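Local coordinates for protein esterase (Sinorhizobium meliloti 1021, PDB 4TX1) that acts as a carbohydrate acetylesterase of the SGNH-hydrolase family, cleaving acetyl esters and probably aryl esters as well, at residues T64-D69 with D75-R80; S101-P106 with F113-G118; R80-V85 with E120-L125; I56-N61 with H87-L92. All coordinates share one frame; numbering follows the deposited sequence.

Interaction 1 of 4, residues T64-D69 with D75-R80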
loop_
_atom_site.group_PDB
_atom_site.type_symbol
_atom_site.label_atom_id
_atom_site.label_comp_id
_atom_site.label_asym_id
_atom_site.label_seq_id
_atom_site.Cartn_x
_atom_site.Cartn_y
_atom_site.Cartn_z
ATOM N N THR A 64 11.790 6.463 -11.363
ATOM C CA THR A 64 11.739 5.505 -12.429
ATOM C C THR A 64 10.445 5.738 -13.229
ATOM O O THR A 64 9.544 6.490 -12.800
ATOM C CB THR A 64 11.681 4.086 -11.901
ATOM O OG1 THR A 64 10.342 3.858 -11.348
ATOM C CG2 THR A 64 12.784 3.829 -10.816
ATOM N N THR A 65 10.331 5.057 -14.381
ATOM C CA THR A 65 9.156 5.214 -15.153
ATOM C C THR A 65 7.950 4.639 -14.412
ATOM O O THR A 65 6.945 5.325 -14.204
ATOM C CB THR A 65 9.336 4.557 -16.567
ATOM O OG1 THR A 65 9.577 3.161 -16.416
ATOM C CG2 THR A 65 10.466 5.205 -17.443
ATOM N N ALA A 66 8.029 3.400 -13.966
ATOM C CA ALA A 66 6.841 2.715 -13.421
ATOM C C ALA A 66 7.220 1.610 -12.452
ATOM O O ALA A 66 6.526 0.560 -12.341
ATOM C CB ALA A 66 5.938 2.139 -14.544
ATOM N N TYR A 67 8.340 1.799 -11.765
ATOM C CA TYR A 67 8.955 0.750 -10.927
ATOM C C TYR A 67 9.244 1.240 -9.531
ATOM O O TYR A 67 9.698 2.318 -9.296
ATOM C CB TYR A 67 10.196 0.206 -11.609
ATOM C CG TYR A 67 9.923 -0.315 -13.013
ATOM C CD1 TYR A 67 9.406 -1.623 -13.229
ATOM C CD2 TYR A 67 10.075 0.493 -14.095
ATOM C CE1 TYR A 67 9.065 -2.030 -14.491
ATOM C CE2 TYR A 67 9.676 0.064 -15.384
ATOM C CZ TYR A 67 9.211 -1.215 -15.557
ATOM O OH TYR A 67 8.932 -1.622 -16.838
ATOM N N ASP A 68 9.049 0.375 -8.548
ATOM C CA ASP A 68 9.288 0.749 -7.183
ATOM C C ASP A 68 10.787 0.815 -6.847
ATOM O O ASP A 68 11.607 -0.010 -7.301
ATOM C CB ASP A 68 8.726 -0.356 -6.300
ATOM C CG ASP A 68 7.218 -0.464 -6.395
ATOM O OD1 ASP A 68 6.547 0.597 -6.556
ATOM O OD2 ASP A 68 6.750 -1.690 -6.424
ATOM N N ASP A 69 11.120 1.759 -6.019
ATOM C CA ASP A 69 12.456 1.962 -5.467
ATOM C C ASP A 69 12.316 2.566 -4.119
ATOM O O ASP A 69 11.842 3.694 -3.976
ATOM C CB ASP A 69 13.313 2.801 -6.430
ATOM C CG ASP A 69 14.705 3.067 -5.903
ATOM O OD1 ASP A 69 14.886 2.877 -4.725
ATOM O OD2 ASP A 69 15.616 3.557 -6.655
ATOM N N ASP A 75 8.510 8.429 -2.875
ATOM C CA ASP A 75 8.014 7.360 -3.784
ATOM C C ASP A 75 8.598 7.669 -5.125
ATOM O O ASP A 75 8.197 8.632 -5.788
ATOM C CB ASP A 75 6.512 7.284 -3.803
ATOM C CG ASP A 75 5.969 6.195 -4.630
ATOM O OD1 ASP A 75 6.734 5.480 -5.342
ATOM O OD2 ASP A 75 4.712 5.966 -4.443
ATOM N N ARG A 76 9.528 6.795 -5.548
ATOM C CA ARG A 76 10.258 6.953 -6.834
ATOM C C ARG A 76 9.506 6.305 -7.996
ATOM O O ARG A 76 9.976 6.325 -9.115
ATOM C CB ARG A 76 11.647 6.361 -6.675
ATOM C CG ARG A 76 12.586 7.311 -5.928
ATOM C CD ARG A 76 13.926 6.649 -5.696
ATOM N NE ARG A 76 14.917 7.650 -5.336
ATOM C CZ ARG A 76 16.190 7.370 -5.058
ATOM N NH1 ARG A 76 16.621 6.118 -4.956
ATOM N NH2 ARG A 76 17.053 8.338 -4.766
ATOM N N ASN A 77 8.362 5.672 -7.743
ATOM C CA ASN A 77 7.657 5.057 -8.872
ATOM C C ASN A 77 6.873 6.132 -9.641
ATOM O O ASN A 77 5.974 6.765 -9.148
ATOM C CB ASN A 77 6.668 3.981 -8.309
ATOM C CG ASN A 77 5.977 3.163 -9.367
ATOM O OD1 ASN A 77 5.830 1.868 -9.164
ATOM N ND2 ASN A 77 5.473 3.775 -10.390
ATOM N N GLY A 78 7.317 6.379 -10.884
ATOM C CA GLY A 78 6.743 7.507 -11.592
ATOM C C GLY A 78 5.268 7.333 -11.836
ATOM O O GLY A 78 4.523 8.276 -11.746
ATOM N N ALA A 79 4.846 6.116 -12.100
ATOM C CA ALA A 79 3.460 5.865 -12.425
ATOM C C ALA A 79 2.557 5.977 -11.211
ATOM O O ALA A 79 1.437 6.462 -11.317
ATOM C CB ALA A 79 3.333 4.496 -13.050
ATOM N N ARG A 80 2.996 5.525 -10.049
ATOM C CA ARG A 80 2.163 5.620 -8.837
ATOM C C ARG A 80 1.896 7.053 -8.421
ATOM O O ARG A 80 0.819 7.389 -7.974
ATOM C CB ARG A 80 2.769 4.807 -7.664
ATOM C CG ARG A 80 1.810 4.839 -6.442
ATOM C CD ARG A 80 2.180 3.596 -5.549
ATOM N NE ARG A 80 3.637 3.551 -5.322
ATOM C CZ ARG A 80 4.411 2.539 -5.498
ATOM N NH1 ARG A 80 3.882 1.311 -5.825
ATOM N NH2 ARG A 80 5.726 2.698 -5.260
HETATM O O HOH W 1 4.293 -1.997 -5.349
HETATM O O HOH W 2 9.002 3.680 -4.862
#
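Asp69 swings its carboxylate out to Arg76 by a chi1 of 179°, which sets CG anti to the backbone N, and the Arg76 chain, extended from CG to NE, brings the edge of its guanidinium to the acid. The salt bridge joins Arg76 NH1 to Asp69 OD2 over 3.2 Å. The two flat groups stand steeply against each other, and the nitrogen comes from above the carboxylate plane. Asp69 OD1 is taken by the backbone N of Leu71, so a leucine here is likely to deprive Arg76 NH1 of its ion-pair partner and the Leu71 amide of this acceptor. Arg80 works differently. A bend at chi3 (49°) lays its guanidinium between two acids: Arg80 NE meets Asp75 OD2 on the syn lone pair at 2.8 Å and almost straight, while Arg80 NH2 goes to both Asp75 OD1 and, at 2.6 Å, Asp68 OD1. The Asp68 carboxylate lies within 16° of the guanidinium plane. Its other oxygen, OD2, binds His70 of a neighbouring subunit, which ties this charge network to the assembly. Between the two ion pairs the backbones meet: Thr64 N donates to Arg76 O at 2.9 Å, and Gly78 N returns a weak bond to Thr64 O. Having no side chain, Gly78 admits Thr65 O to 3.4 Å from its CA, and beyond it Ala66 CB rests on Ala79 CB. Asp75 OD1 also accepts Asn77 N, from the face opposite Arg80 NH2. This is an Asx turn, and with the single beta bridge between Thr64 and Asn77 it leads to the N-cap of helix 78-89 in the alpha/beta fold of SGNH hydrolases.

Interaction 2 of 4, residues S101-P106 with F113-G118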
loop_
_atom_site.group_PDB
_atom_site.type_symbol
_atom_site.label_atom_id
_atom_site.label_comp_id
_atom_site.label_asym_id
_atom_site.label_seq_id
_atom_site.Cartn_x
_atom_site.Cartn_y
_atom_site.Cartn_z
ATOM N N SER A 101 16.542 7.094 -17.194
ATOM C CA SER A 101 17.893 6.892 -16.676
ATOM C C SER A 101 17.925 5.955 -15.476
ATOM O O SER A 101 18.750 5.060 -15.412
ATOM C CB SER A 101 18.526 8.248 -16.336
ATOM O OG SER A 101 18.715 9.068 -17.512
ATOM N N ASN A 102 16.919 6.066 -14.572
ATOM C CA ASN A 102 16.937 5.204 -13.403
ATOM C C ASN A 102 16.504 3.787 -13.692
ATOM O O ASN A 102 16.873 2.863 -12.999
ATOM C CB ASN A 102 16.135 5.840 -12.265
ATOM C CG ASN A 102 16.790 7.092 -11.736
ATOM O OD1 ASN A 102 17.914 7.003 -11.251
ATOM N ND2 ASN A 102 16.164 8.234 -11.850
ATOM N N ASP A 103 15.748 3.660 -14.762
ATOM C CA ASP A 103 15.350 2.345 -15.258
ATOM C C ASP A 103 16.576 1.537 -15.755
ATOM O O ASP A 103 16.527 0.298 -15.846
ATOM C CB ASP A 103 14.346 2.396 -16.397
ATOM C CG ASP A 103 12.964 2.855 -15.983
ATOM O OD1 ASP A 103 12.901 3.993 -15.398
ATOM O OD2 ASP A 103 11.905 2.236 -16.362
ATOM N N MET A 104 17.704 2.241 -16.014
ATOM C CA MET A 104 18.928 1.527 -16.431
ATOM C C MET A 104 19.684 0.829 -15.318
ATOM O O MET A 104 20.596 0.039 -15.571
ATOM C CB MET A 104 19.853 2.571 -17.141
ATOM C CG MET A 104 19.229 3.329 -18.278
ATOM S SD MET A 104 18.765 2.222 -19.677
ATOM C CE MET A 104 17.044 1.849 -19.407
ATOM N N LYS A 105 19.277 1.067 -14.061
ATOM C CA LYS A 105 19.796 0.361 -12.926
ATOM C C LYS A 105 19.355 -1.056 -12.892
ATOM O O LYS A 105 18.154 -1.336 -12.930
ATOM C CB LYS A 105 19.257 1.017 -11.620
ATOM C CG LYS A 105 19.681 2.463 -11.428
ATOM C CD LYS A 105 18.947 3.005 -10.199
ATOM C CE LYS A 105 19.348 4.426 -9.878
ATOM N NZ LYS A 105 18.605 5.055 -8.694
ATOM N N PRO A 106 20.296 -2.004 -12.777
ATOM C CA PRO A 106 19.904 -3.417 -12.626
ATOM C C PRO A 106 18.905 -3.726 -11.548
ATOM O O PRO A 106 18.028 -4.576 -11.743
ATOM C CB PRO A 106 21.254 -4.098 -12.321
ATOM C CG PRO A 106 22.258 -3.282 -13.129
ATOM C CD PRO A 106 21.755 -1.864 -13.061
ATOM N N PHE A 113 13.795 -1.584 -23.008
ATOM C CA PHE A 113 12.432 -2.006 -23.313
ATOM C C PHE A 113 11.527 -1.788 -22.066
ATOM O O PHE A 113 10.440 -1.330 -22.192
ATOM C CB PHE A 113 12.384 -3.491 -23.709
ATOM C CG PHE A 113 11.057 -3.896 -24.079
ATOM C CD1 PHE A 113 10.501 -3.393 -25.248
ATOM C CD2 PHE A 113 10.267 -4.631 -23.186
ATOM C CE1 PHE A 113 9.180 -3.707 -25.563
ATOM C CE2 PHE A 113 8.978 -4.973 -23.556
ATOM C CZ PHE A 113 8.451 -4.519 -24.714
ATOM N N GLY A 114 12.045 -2.084 -20.867
ATOM C CA GLY A 114 11.234 -1.863 -19.651
ATOM C C GLY A 114 10.927 -0.368 -19.449
ATOM O O GLY A 114 9.851 -0.027 -18.966
ATOM N N ALA A 115 11.841 0.520 -19.857
ATOM C CA ALA A 115 11.671 1.950 -19.755
ATOM C C ALA A 115 10.593 2.399 -20.719
ATOM O O ALA A 115 9.724 3.164 -20.367
ATOM C CB ALA A 115 12.963 2.760 -19.984
ATOM N N VAL A 116 10.638 1.945 -21.985
ATOM C CA VAL A 116 9.605 2.433 -22.908
ATOM C C VAL A 116 8.221 1.890 -22.501
ATOM O O VAL A 116 7.266 2.561 -22.702
ATOM C CB VAL A 116 9.957 2.148 -24.388
ATOM C CG1 VAL A 116 9.953 0.703 -24.655
ATOM C CG2 VAL A 116 9.047 2.917 -25.340
ATOM N N LYS A 117 8.125 0.671 -21.977
ATOM C CA LYS A 117 6.844 0.219 -21.430
ATOM C C LYS A 117 6.366 1.101 -20.284
ATOM O O LYS A 117 5.171 1.331 -20.140
ATOM C CB LYS A 117 6.945 -1.207 -20.966
ATOM C CG LYS A 117 7.119 -2.183 -22.101
ATOM C CD LYS A 117 5.981 -2.129 -23.146
ATOM C CE LYS A 117 4.654 -2.559 -22.593
ATOM N NZ LYS A 117 3.507 -2.491 -23.616
ATOM N N GLY A 118 7.296 1.554 -19.437
ATOM C CA GLY A 118 6.928 2.468 -18.342
ATOM C C GLY A 118 6.431 3.794 -18.919
ATOM O O GLY A 118 5.430 4.373 -18.442
#
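Asp103 and Ala115 face each other, each sending its CB toward the other segment, with the two CB atoms 3.9 Å apart. The carboxylate of Asp103, its CG anti to the carbonyl carbon (chi1 -70°), leans over the helix so that OD2 comes to 3.4 Å from Ala115 CA. No hydrogen bond spans the two segments. OD2 spends its bonding on Thr65 OG1, a residue of the loop that follows strand 53-59, so the acid rests against the helix through OD2 while the same oxygen serves a third part of the chain. A valine in its place would probably leave the Thr65 hydroxyl without that acceptor, and the loop after strand 53-59 less firmly tied to the loop of Asp103. Ser101, Asn102 and Asp103 are the last three residues of a Gly-x-Asn-Asp signature of SGNH hydrolases, whose asparagine lines the oxyanion hole in relatives. Here Asn102 sends ND2 to Arg63 O and opens a short 3-10 turn, in which Met104 N bonds to Ser101 O at 3.1 Å. Met104 does not set out toward the helix, but its end turns in: chi3 of 95° brings Met104 CE to 4.2 Å from Ala115 CB, beside the aspartate. The same side chain also touches Gln167 and Ser168 of helix 164-168, and Ala115 packs against Leu171 and Tyr175 of helix 171-182. Gly114, one residue before Ala115, gives its carbonyl oxygen to the hydroxyl of Tyr67, and the Asp103 side chain packs on that same tyrosine.

Interaction 3 of 4, residues R80-V85 with E120-L125; sequences RVLPTV and ERLVNL
Leu82 pushes one methyl, CD2, into the groove between Leu122 and Leu125, one helical turn apart on the partner helix. Its chi1 of 177° sets CG anti to the backbone N and carries the branch straight out across the interface. Leu82 CD2 then sits 4.0 Å from Leu122 CD2 and 4.0 Å from Leu125 CB, and also rests on the backbone, 3.8 Å from Leu122 O. Leu122 and Leu125 both hold CG anti to the carbonyl carbon, yet they meet the other helix in different ways. Leu122 leaves its helix at an angle, and only the end of its chain (chi1 -60°) turns in, offering CD2 to Leu82 with the two side chains slanted across each other. Leu125 starts toward the other helix and receives Leu82 on its CB, while its CD2 lies 4.3 Å from Pro83 CG. That CD2 has a polar neighbour too: it stands over one face of the Arg121 guanidinium, near the rim, whose NE binds His70 O of a neighbouring subunit. Pro83, which brings no N-H to the helix, marks a kink in helix 78-89 and packs on Asp73 of another subunit. The two helix segments run nearly alongside; their axes come within 10.0 Å and cross at -27°. Both lie on the same face of the central parallel sheet: Leu82 touches Tyr19 of strand 14-20, and Leu82 and Leu122 both rest on Phe97 of strand 94-98. Glu120 and Val123, in the same segment as Leu122, meet helix 171-182, so helix 112-127 is held between two other helices.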
loop_
_atom_site.group_PDB
_atom_site.type_symbol
_atom_site.label_atom_id
_atom_site.label_comp_id
_atom_site.label_asym_id
_atom_site.label_seq_id
_atom_site.Cartn_x
_atom_site.Cartn_y
_atom_site.Cartn_z
ATOM N N ARG A 80 2.996 5.525 -10.049
ATOM C CA ARG A 80 2.163 5.620 -8.837
ATOM C C ARG A 80 1.896 7.053 -8.421
ATOM O O ARG A 80 0.819 7.389 -7.974
ATOM C CB ARG A 80 2.769 4.807 -7.664
ATOM C CG ARG A 80 1.810 4.839 -6.442
ATOM C CD ARG A 80 2.180 3.596 -5.549
ATOM N NE ARG A 80 3.637 3.551 -5.322
ATOM C CZ ARG A 80 4.411 2.539 -5.498
ATOM N NH1 ARG A 80 3.882 1.311 -5.825
ATOM N NH2 ARG A 80 5.726 2.698 -5.260
ATOM N N VAL A 81 2.911 7.908 -8.584
ATOM C CA VAL A 81 2.891 9.293 -8.216
ATOM C C VAL A 81 2.161 10.176 -9.233
ATOM O O VAL A 81 1.576 11.220 -8.891
ATOM C CB VAL A 81 4.260 9.790 -7.817
ATOM C CG1 VAL A 81 4.283 11.328 -7.602
ATOM C CG2 VAL A 81 4.733 9.021 -6.577
ATOM N N LEU A 82 2.206 9.795 -10.479
ATOM C CA LEU A 82 1.818 10.792 -11.500
ATOM C C LEU A 82 0.375 11.300 -11.395
ATOM O O LEU A 82 0.163 12.484 -11.476
ATOM C CB LEU A 82 2.041 10.206 -12.896
ATOM C CG LEU A 82 1.619 11.086 -14.076
ATOM C CD1 LEU A 82 2.439 12.367 -14.107
ATOM C CD2 LEU A 82 1.751 10.328 -15.387
ATOM N N PRO A 83 -0.640 10.396 -11.101
ATOM C CA PRO A 83 -1.992 10.939 -10.965
ATOM C C PRO A 83 -2.132 12.090 -9.990
ATOM O O PRO A 83 -2.823 13.057 -10.285
ATOM C CB PRO A 83 -2.824 9.722 -10.571
ATOM C CG PRO A 83 -2.102 8.562 -11.141
ATOM C CD PRO A 83 -0.615 8.935 -10.923
ATOM N N THR A 84 -1.493 12.008 -8.832
ATOM C CA THR A 84 -1.512 13.047 -7.840
ATOM C C THR A 84 -0.862 14.327 -8.357
ATOM O O THR A 84 -1.426 15.429 -8.152
ATOM C CB THR A 84 -0.783 12.600 -6.596
ATOM O OG1 THR A 84 -1.496 11.429 -6.078
ATOM C CG2 THR A 84 -0.723 13.687 -5.528
ATOM N N VAL A 85 0.217 14.207 -9.128
ATOM C CA VAL A 85 0.857 15.368 -9.770
ATOM C C VAL A 85 -0.016 16.007 -10.851
ATOM O O VAL A 85 -0.225 17.235 -10.886
ATOM C CB VAL A 85 2.227 14.959 -10.265
ATOM C CG1 VAL A 85 2.954 16.126 -10.972
ATOM C CG2 VAL A 85 3.065 14.538 -9.043
ATOM N N GLU A 120 4.988 4.260 -21.747
ATOM C CA GLU A 120 3.671 3.886 -22.234
ATOM C C GLU A 120 2.590 3.954 -21.174
ATOM O O GLU A 120 1.504 4.506 -21.369
ATOM C CB GLU A 120 3.716 2.582 -22.966
ATOM C CG GLU A 120 2.386 2.168 -23.594
ATOM C CD GLU A 120 2.522 0.896 -24.389
ATOM O OE1 GLU A 120 1.721 0.723 -25.303
ATOM O OE2 GLU A 120 3.375 0.050 -24.122
ATOM N N ARG A 121 2.919 3.430 -20.024
ATOM C CA ARG A 121 1.994 3.500 -18.910
ATOM C C ARG A 121 1.728 4.961 -18.476
ATOM O O ARG A 121 0.626 5.302 -18.252
ATOM C CB ARG A 121 2.503 2.682 -17.742
ATOM C CG ARG A 121 1.675 2.837 -16.500
ATOM C CD ARG A 121 0.323 2.188 -16.616
ATOM N NE ARG A 121 -0.310 2.113 -15.325
ATOM C CZ ARG A 121 -1.575 2.332 -15.094
ATOM N NH1 ARG A 121 -2.380 2.649 -16.062
ATOM N NH2 ARG A 121 -1.984 2.279 -13.867
ATOM N N LEU A 122 2.783 5.779 -18.375
ATOM C CA LEU A 122 2.637 7.153 -18.029
ATOM C C LEU A 122 1.736 7.869 -19.041
ATOM O O LEU A 122 0.892 8.671 -18.679
ATOM C CB LEU A 122 3.995 7.865 -17.878
ATOM C CG LEU A 122 4.919 7.269 -16.804
ATOM C CD1 LEU A 122 6.238 8.071 -16.802
ATOM C CD2 LEU A 122 4.314 7.262 -15.408
ATOM N N VAL A 123 1.950 7.588 -20.329
ATOM C CA VAL A 123 1.110 8.253 -21.352
ATOM C C VAL A 123 -0.341 7.907 -21.067
ATOM O O VAL A 123 -1.222 8.764 -21.116
ATOM C CB VAL A 123 1.534 7.846 -22.792
ATOM C CG1 VAL A 123 0.501 8.409 -23.784
ATOM C CG2 VAL A 123 2.962 8.392 -23.019
ATOM N N ASN A 124 -0.613 6.631 -20.863
ATOM C CA ASN A 124 -2.013 6.203 -20.615
ATOM C C ASN A 124 -2.633 6.822 -19.345
ATOM O O ASN A 124 -3.825 7.123 -19.332
ATOM C CB ASN A 124 -2.073 4.669 -20.543
ATOM C CG ASN A 124 -1.914 4.036 -21.939
ATOM O OD1 ASN A 124 -2.530 4.532 -22.931
ATOM N ND2 ASN A 124 -1.078 3.012 -22.045
ATOM N N LEU A 125 -1.804 7.028 -18.297
ATOM C CA LEU A 125 -2.268 7.708 -17.087
ATOM C C LEU A 125 -2.715 9.117 -17.402
ATOM O O LEU A 125 -3.679 9.617 -16.811
ATOM C CB LEU A 125 -1.186 7.669 -15.963
ATOM C CG LEU A 125 -1.030 6.271 -15.365
ATOM C CD1 LEU A 125 0.284 6.309 -14.531
ATOM C CD2 LEU A 125 -2.239 5.882 -14.496
#

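Interaction 4 of 4, residues I56-N61 with H87-L92; sequences IAEGLN and HTHAPL
His89 NE2 donates to Glu58 OE2 at 2.8 Å, and that same oxygen lies close to OE2 of Glu58 in another subunit, an unusual meeting of two acids in a buried place. The nearness of the two Glu58 carboxylates suggests that they may share a proton, or that the histidines may carry charge to offset them. The bond from His89 arrives on the anti side of the carboxylate, 34° out of its plane, and the two flat groups are turned about halfway to perpendicular. A bend at chi2 (-78°) folds the Glu58 chain so that OE2 faces the imidazole. The ring itself is clamped: Ile56 CG2 sits 3.6 Å from the centroid of the His89 ring in a CH-pi contact almost straight over one face, and Thr88 CG2 covers the opposite face. Ile56 CD1 adds a touch at His89 ND1, also 3.6 Å away. Ring rotation is thus restrained from both sides while NE2 is fixed on the acid. Glu58 also packs on Leu17 and on Val85, one turn earlier on helix 78-89. Strand 53-59, at the edge of the parallel sheet, hydrogen-bonds to strand 14-20, and the contact pins the C-terminal end of helix 78-89 against it.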
loop_
_atom_site.group_PDB
_atom_site.type_symbol
_atom_site.label_atom_id
_atom_site.label_comp_id
_atom_site.label_asym_id
_atom_site.label_seq_id
_atom_site.Cartn_x
_atom_site.Cartn_y
_atom_site.Cartn_z
ATOM N N ILE A 56 5.815 24.191 -14.957
ATOM C CA ILE A 56 5.871 23.535 -13.629
ATOM C C ILE A 56 6.902 22.415 -13.666
ATOM O O ILE A 56 6.807 21.469 -14.484
ATOM C CB ILE A 56 4.468 22.991 -13.265
ATOM C CG1 ILE A 56 3.472 24.196 -13.328
ATOM C CG2 ILE A 56 4.514 22.264 -11.908
ATOM C CD1 ILE A 56 2.039 23.856 -13.119
ATOM N N ALA A 57 7.873 22.457 -12.737
ATOM C CA ALA A 57 8.977 21.496 -12.703
ATOM C C ALA A 57 8.665 20.474 -11.614
ATOM O O ALA A 57 8.449 20.862 -10.454
ATOM C CB ALA A 57 10.286 22.202 -12.385
ATOM N N GLU A 58 8.645 19.199 -12.016
ATOM C CA GLU A 58 8.435 18.113 -11.037
ATOM C C GLU A 58 9.489 17.052 -11.316
ATOM O O GLU A 58 9.201 15.999 -11.901
ATOM C CB GLU A 58 7.002 17.543 -11.198
ATOM C CG GLU A 58 5.907 18.413 -10.649
ATOM C CD GLU A 58 5.692 18.404 -9.164
ATOM O OE1 GLU A 58 6.108 17.444 -8.463
ATOM O OE2 GLU A 58 4.974 19.306 -8.702
ATOM N N GLY A 59 10.704 17.336 -10.937
ATOM C CA GLY A 59 11.803 16.411 -11.026
ATOM C C GLY A 59 12.154 15.850 -9.669
ATOM O O GLY A 59 12.485 16.570 -8.712
ATOM N N LEU A 60 12.121 14.553 -9.594
ATOM C CA LEU A 60 12.423 13.772 -8.377
ATOM C C LEU A 60 13.620 12.877 -8.541
ATOM O O LEU A 60 13.664 12.003 -9.390
ATOM C CB LEU A 60 11.189 12.890 -7.969
ATOM C CG LEU A 60 11.402 11.999 -6.727
ATOM C CD1 LEU A 60 11.471 12.895 -5.483
ATOM C CD2 LEU A 60 10.221 10.997 -6.551
ATOM N N ASN A 61 14.619 13.065 -7.692
ATOM C CA ASN A 61 15.816 12.275 -7.772
ATOM C C ASN A 61 15.534 10.747 -7.607
ATOM O O ASN A 61 14.851 10.369 -6.648
ATOM C CB ASN A 61 16.854 12.685 -6.780
ATOM C CG ASN A 61 17.473 14.060 -7.083
ATOM O OD1 ASN A 61 17.030 14.766 -7.997
ATOM N ND2 ASN A 61 18.358 14.519 -6.201
ATOM N N HIS A 87 -3.211 15.908 -11.017
ATOM C CA HIS A 87 -4.359 16.458 -10.366
ATOM C C HIS A 87 -4.064 17.788 -9.685
ATOM O O HIS A 87 -4.900 18.671 -9.685
ATOM C CB HIS A 87 -4.965 15.444 -9.350
ATOM C CG HIS A 87 -6.465 15.499 -9.243
ATOM N ND1 HIS A 87 -7.326 14.945 -10.198
ATOM C CD2 HIS A 87 -7.235 15.969 -8.245
ATOM C CE1 HIS A 87 -8.574 15.128 -9.783
ATOM N NE2 HIS A 87 -8.557 15.728 -8.612
ATOM N N THR A 88 -2.885 17.901 -9.092
ATOM C CA THR A 88 -2.428 19.107 -8.443
ATOM C C THR A 88 -2.270 20.249 -9.438
ATOM O O THR A 88 -2.431 21.438 -9.096
ATOM C CB THR A 88 -1.013 18.810 -7.866
ATOM O OG1 THR A 88 -1.155 17.808 -6.816
ATOM C CG2 THR A 88 -0.418 20.079 -7.277
ATOM N N HIS A 89 -1.877 19.943 -10.646
ATOM C CA HIS A 89 -1.466 21.017 -11.581
ATOM C C HIS A 89 -2.452 21.255 -12.722
ATOM O O HIS A 89 -2.215 22.173 -13.550
ATOM C CB HIS A 89 -0.036 20.749 -12.075
ATOM C CG HIS A 89 0.992 20.836 -11.000
ATOM N ND1 HIS A 89 1.158 21.951 -10.205
ATOM C CD2 HIS A 89 1.853 19.889 -10.510
ATOM C CE1 HIS A 89 2.098 21.702 -9.296
ATOM N NE2 HIS A 89 2.529 20.451 -9.458
ATOM N N ALA A 90 -3.486 20.406 -12.802
ATOM C CA ALA A 90 -4.518 20.512 -13.824
ATOM C C ALA A 90 -5.172 21.898 -13.750
ATOM O O ALA A 90 -5.380 22.447 -12.710
ATOM C CB ALA A 90 -5.572 19.420 -13.645
ATOM N N PRO A 91 -5.616 22.398 -14.897
ATOM C CA PRO A 91 -5.598 21.827 -16.220
ATOM C C PRO A 91 -4.287 22.083 -16.928
ATOM O O PRO A 91 -3.679 23.145 -16.741
ATOM C CB PRO A 91 -6.732 22.615 -16.941
ATOM C CG PRO A 91 -6.728 23.900 -16.282
ATOM C CD PRO A 91 -6.476 23.606 -14.823
ATOM N N LEU A 92 -3.836 21.084 -17.692
ATOM C CA LEU A 92 -2.558 21.138 -18.351
ATOM C C LEU A 92 -2.728 21.140 -19.874
ATOM O O LEU A 92 -3.547 20.380 -20.392
ATOM C CB LEU A 92 -1.686 19.938 -17.921
ATOM C CG LEU A 92 -1.330 19.913 -16.412
ATOM C CD1 LEU A 92 -0.861 18.455 -16.067
ATOM C CD2 LEU A 92 -0.265 20.934 -16.211
#

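Helix 78-89 runs through three of the four contacts: interaction 1 at its start, interaction 3 along its middle and interaction 4 at its end. Helix 112-127 serves interactions 2 and 3. Along the chain, interaction 1 lies inside the loop closed by interaction 4, interaction 2 inside that closed by interaction 3, and interactions 3 and 4 cross. Centres of interactions 1 and 2, and of 1 and 3, are about 10 Å apart; interactions 2 and 4 are farthest, about 21 Å. Interactions 1 and 3 touch directly where Ala79 packs on Leu122. Together they lock two helices and the loops after strands 53-59 and 94-98 to the parallel sheet, and each reaches a neighbouring subunit.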